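ATP-dependent DNA ligase (Mycobacterium tuberculosis, PDB 6NHX) seals DNA strand breaks at the expense of ATP and, with Ku, repairs double-strand breaks by non-homologous end joining. Local coordinates at residues Ser93-Gly99 against Arg234-Leu239. The protein carries 1 engineered substitution. Numbering follows the deposited sequence.
Sequences SQMQNRG and RELANL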
ATOM      1  N   SER A  93      -3.500  -6.218  -2.702  1.00 15.60           N
ATOM      2  CA  SER A  93      -3.550  -7.677  -2.722  1.00 16.26           C
ATOM      3  C   SER A  93      -3.122  -8.219  -4.082  1.00 19.44           C
ATOM      4  O   SER A  93      -2.472  -9.267  -4.155  1.00 18.60           O
ATOM      5  CB  SER A  93      -4.933  -8.197  -2.319  1.00 20.18           C
ATOM      6  OG  SER A  93      -5.941  -7.815  -3.235  1.00 31.33           O
ATOM      7  N   GLN A  94      -3.461  -7.523  -5.176  1.00 13.86           N
ATOM      8  CA  GLN A  94      -2.997  -8.004  -6.473  1.00 16.12           C
ATOM      9  C   GLN A  94      -1.495  -7.832  -6.639  1.00 18.24           C
ATOM     10  O   GLN A  94      -0.848  -8.666  -7.282  1.00 18.49           O
ATOM     11  CB  GLN A  94      -3.778  -7.363  -7.621  1.00 19.39           C
ATOM     12  CG  GLN A  94      -5.247  -7.752  -7.564  1.00 23.05           C
ATOM     13  CD  GLN A  94      -6.007  -7.464  -8.834  1.00 41.31           C
ATOM     14  OE1 GLN A  94      -5.451  -7.500  -9.932  1.00 46.44           O
ATOM     15  NE2 GLN A  94      -7.297  -7.185  -8.693  1.00 44.94           N
ATOM     16  N   MET A  95      -0.925  -6.774  -6.065  1.00 14.19           N
ATOM     17  CA  MET A  95       0.525  -6.650  -6.026  1.00 15.39           C
ATOM     18  C   MET A  95       1.150  -7.771  -5.204  1.00 17.19           C
ATOM     19  O   MET A  95       2.081  -8.448  -5.655  1.00 17.88           O
ATOM     20  CB  MET A  95       0.919  -5.281  -5.475  1.00 18.14           C
ATOM     21  CG  MET A  95       2.387  -5.167  -5.139  1.00 18.98           C
ATOM     22  SD  MET A  95       3.462  -5.384  -6.568  1.00 22.10           S
ATOM     23  CE  MET A  95       3.139  -3.890  -7.471  1.00 22.70           C
ATOM     24  N   GLN A  96       0.627  -8.002  -3.997  1.00 18.24           N
ATOM     25  CA  GLN A  96       1.175  -9.029  -3.121  1.00 19.36           C
ATOM     26  C   GLN A  96       1.083 -10.418  -3.733  1.00 22.38           C
ATOM     27  O   GLN A  96       1.924 -11.280  -3.447  1.00 30.64           O
ATOM     28  CB  GLN A  96       0.398  -8.999  -1.806  1.00 20.55           C
ATOM     29  CG  GLN A  96       1.248  -8.824  -0.599  1.00 28.45           C
ATOM     30  CD  GLN A  96       0.442  -8.843   0.681  1.00 21.39           C
ATOM     31  OE1 GLN A  96      -0.752  -9.170   0.688  1.00 21.16           O
ATOM     32  NE2 GLN A  96       1.085  -8.464   1.764  1.00 26.36           N
ATOM     33  N   ASN A  97       0.074 -10.666  -4.563  1.00 17.57           N
ATOM     34  CA  ASN A  97      -0.138 -11.972  -5.159  1.00 18.93           C
ATOM     35  C   ASN A  97       0.218 -12.002  -6.636  1.00 22.19           C
ATOM     36  O   ASN A  97      -0.274 -12.861  -7.369  1.00 25.26           O
ATOM     37  CB  ASN A  97      -1.580 -12.434  -4.935  1.00 24.11           C
ATOM     38  CG  ASN A  97      -1.882 -12.704  -3.464  1.00 27.65           C
ATOM     39  OD1 ASN A  97      -1.661 -13.806  -2.978  1.00 31.10           O
ATOM     40  ND2 ASN A  97      -2.398 -11.706  -2.763  1.00 21.03           N
ATOM     41  N   ARG A  98       1.065 -11.086  -7.085  1.00 19.54           N
ATOM     42  CA  ARG A  98       1.355 -11.007  -8.508  1.00 19.12           C
ATOM     43  C   ARG A  98       2.128 -12.230  -8.962  1.00 26.03           C
ATOM     44  O   ARG A  98       2.879 -12.848  -8.202  1.00 21.86           O
ATOM     45  CB  ARG A  98       2.130  -9.736  -8.838  1.00 18.86           C
ATOM     46  CG  ARG A  98       3.546  -9.684  -8.319  1.00 20.19           C
ATOM     47  CD  ARG A  98       4.128  -8.330  -8.661  1.00 23.84           C
ATOM     48  NE  ARG A  98       5.401  -8.055  -8.002  1.00 30.37           N
ATOM     49  CZ  ARG A  98       6.579  -8.102  -8.613  1.00 40.07           C
ATOM     50  NH1 ARG A  98       6.645  -8.424  -9.899  1.00 42.92           N
ATOM     51  NH2 ARG A  98       7.690  -7.831  -7.940  1.00 39.97           N
ATOM     52  N   GLY A  99       1.910 -12.593 -10.227  1.00 22.84           N
ATOM     53  CA  GLY A  99       2.637 -13.649 -10.869  1.00 22.57           C
ATOM     54  C   GLY A  99       3.520 -13.120 -11.977  1.00 23.41           C
ATOM     55  O   GLY A  99       3.655 -11.908 -12.171  1.00 23.59           O
ATOM     56  N   ARG A 234      -5.548 -16.435  -7.964  1.00 55.55           N
ATOM     57  CA  ARG A 234      -4.126 -16.466  -7.674  1.00 51.97           C
ATOM     58  C   ARG A 234      -3.819 -15.923  -6.289  1.00 48.82           C
ATOM     59  O   ARG A 234      -2.872 -16.394  -5.645  1.00 47.74           O
ATOM     60  CB  ARG A 234      -3.346 -15.674  -8.734  1.00 54.20           C
ATOM     61  CG  ARG A 234      -2.006 -15.156  -8.263  1.00 53.16           C
ATOM     62  CD  ARG A 234      -0.869 -15.508  -9.215  1.00 58.86           C
ATOM     63  NE  ARG A 234       0.433 -15.437  -8.553  1.00 64.27           N
ATOM     64  CZ  ARG A 234       1.524 -16.056  -8.989  1.00 66.57           C
ATOM     65  NH1 ARG A 234       1.470 -16.789 -10.093  1.00 65.43           N
ATOM     66  NH2 ARG A 234       2.671 -15.936  -8.331  1.00 65.72           N
ATOM     67  N   GLU A 235      -4.621 -14.960  -5.813  1.00 49.71           N
ATOM     68  CA  GLU A 235      -4.637 -14.656  -4.387  1.00 53.48           C
ATOM     69  C   GLU A 235      -4.692 -15.930  -3.572  1.00 59.04           C
ATOM     70  O   GLU A 235      -4.018 -16.045  -2.545  1.00 56.72           O
ATOM     71  CB  GLU A 235      -5.883 -13.841  -4.035  1.00 49.56           C
ATOM     72  CG  GLU A 235      -5.807 -12.367  -4.311  1.00 57.10           C
ATOM     73  CD  GLU A 235      -7.173 -11.710  -4.238  1.00 69.97           C
ATOM     74  OE1 GLU A 235      -7.738 -11.656  -3.128  1.00 72.48           O
ATOM     75  OE2 GLU A 235      -7.684 -11.246  -5.281  1.00 73.97           O
ATOM     76  N   LEU A 236      -5.458 -16.908  -4.052  1.00 65.58           N
ATOM     77  CA  LEU A 236      -5.795 -18.103  -3.295  1.00 64.18           C
ATOM     78  C   LEU A 236      -4.653 -19.110  -3.323  1.00 65.92           C
ATOM     79  O   LEU A 236      -4.283 -19.669  -2.285  1.00 68.66           O
ATOM     80  CB  LEU A 236      -7.056 -18.707  -3.903  1.00 66.80           C
ATOM     81  CG  LEU A 236      -8.099 -17.737  -4.493  1.00 64.26           C
ATOM     82  CD1 LEU A 236      -9.334 -18.514  -4.908  1.00 69.81           C
ATOM     83  CD2 LEU A 236      -8.474 -16.567  -3.568  1.00 51.24           C
ATOM     84  N   ALA A 237      -4.075 -19.335  -4.508  1.00 65.24           N
ATOM     85  CA  ALA A 237      -2.910 -20.205  -4.640  1.00 65.29           C
ATOM     86  C   ALA A 237      -1.733 -19.666  -3.847  1.00 66.45           C
ATOM     87  O   ALA A 237      -0.960 -20.441  -3.273  1.00 70.73           O
ATOM     88  CB  ALA A 237      -2.526 -20.336  -6.119  1.00 60.21           C
ATOM     89  N   ASN A 238      -1.598 -18.341  -3.785  1.00 55.88           N
ATOM     90  CA  ASN A 238      -0.513 -17.736  -3.025  1.00 46.72           C
ATOM     91  C   ASN A 238      -0.862 -17.631  -1.545  1.00 47.13           C
ATOM     92  O   ASN A 238      -0.037 -17.955  -0.685  1.00 44.17           O
ATOM     93  CB  ASN A 238      -0.163 -16.369  -3.621  1.00 41.85           C
ATOM     94  CG  ASN A 238       0.705 -15.512  -2.694  1.00 56.13           C
ATOM     95  OD1 ASN A 238       0.323 -15.184  -1.567  1.00 68.74           O
ATOM     96  ND2 ASN A 238       1.873 -15.126  -3.188  1.00 58.15           N
ATOM     97  N   LEU A 239      -2.062 -17.140  -1.225  1.00 46.66           N
ATOM     98  CA  LEU A 239      -2.480 -17.107   0.173  1.00 38.19           C
ATOM     99  C   LEU A 239      -2.443 -18.500   0.776  1.00 34.57           C
ATOM    100  O   LEU A 239      -2.001 -18.673   1.916  1.00 29.85           O
ATOM    101  CB  LEU A 239      -3.878 -16.503   0.301  1.00 39.21           C
ATOM    102  CG  LEU A 239      -4.295 -15.684   1.516  1.00 32.01           C
ATOM    103  CD1 LEU A 239      -3.296 -14.592   1.863  1.00 36.68           C
ATOM    104  CD2 LEU A 239      -5.662 -15.079   1.229  1.00 30.26           C
TER
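Asn-97 packs its side chain over the first turn of helix 235-243, overlapping Glu-235 and Asn-238; the other segment covers 106 Å² of the whole residue, and its CA lies 5.3 Å from that of Glu-235. Asn-97 is the first residue to leave helical phi/psi after helix 92-96, and Arg-234 holds the N-cap position of the second helix, so this close CA approach brings the C-terminal end of one helix against the N-terminal end of the other. From the N-cap position Arg-234 reaches across to the other segment: its NE gives a weak hydrogen bond to Asn-97 O (2.9 Å, N-H...O angle 128°). The flat guanidinium then lies against the backbone, with Gly-99 CA 3.3 Å from Arg-234 CZ and over one face, a spot where an ideal CB would clash with NH1. At the other end Ser-93 OG comes within 4.2 Å of Glu-235 CD, and both side chains touch Trp-292 of strand 291-295. Gln-96 turns its amide to Leu-295 of the same strand, hydrogen-bonding the carbonyl through NE2. These contacts bridge the nucleotidyltransferase and OB domains, with the side chain of Gln-96 about 10 Å from bound ATP, an interface characteristic of the closed domain conformation of an ATP-dependent DNA ligase.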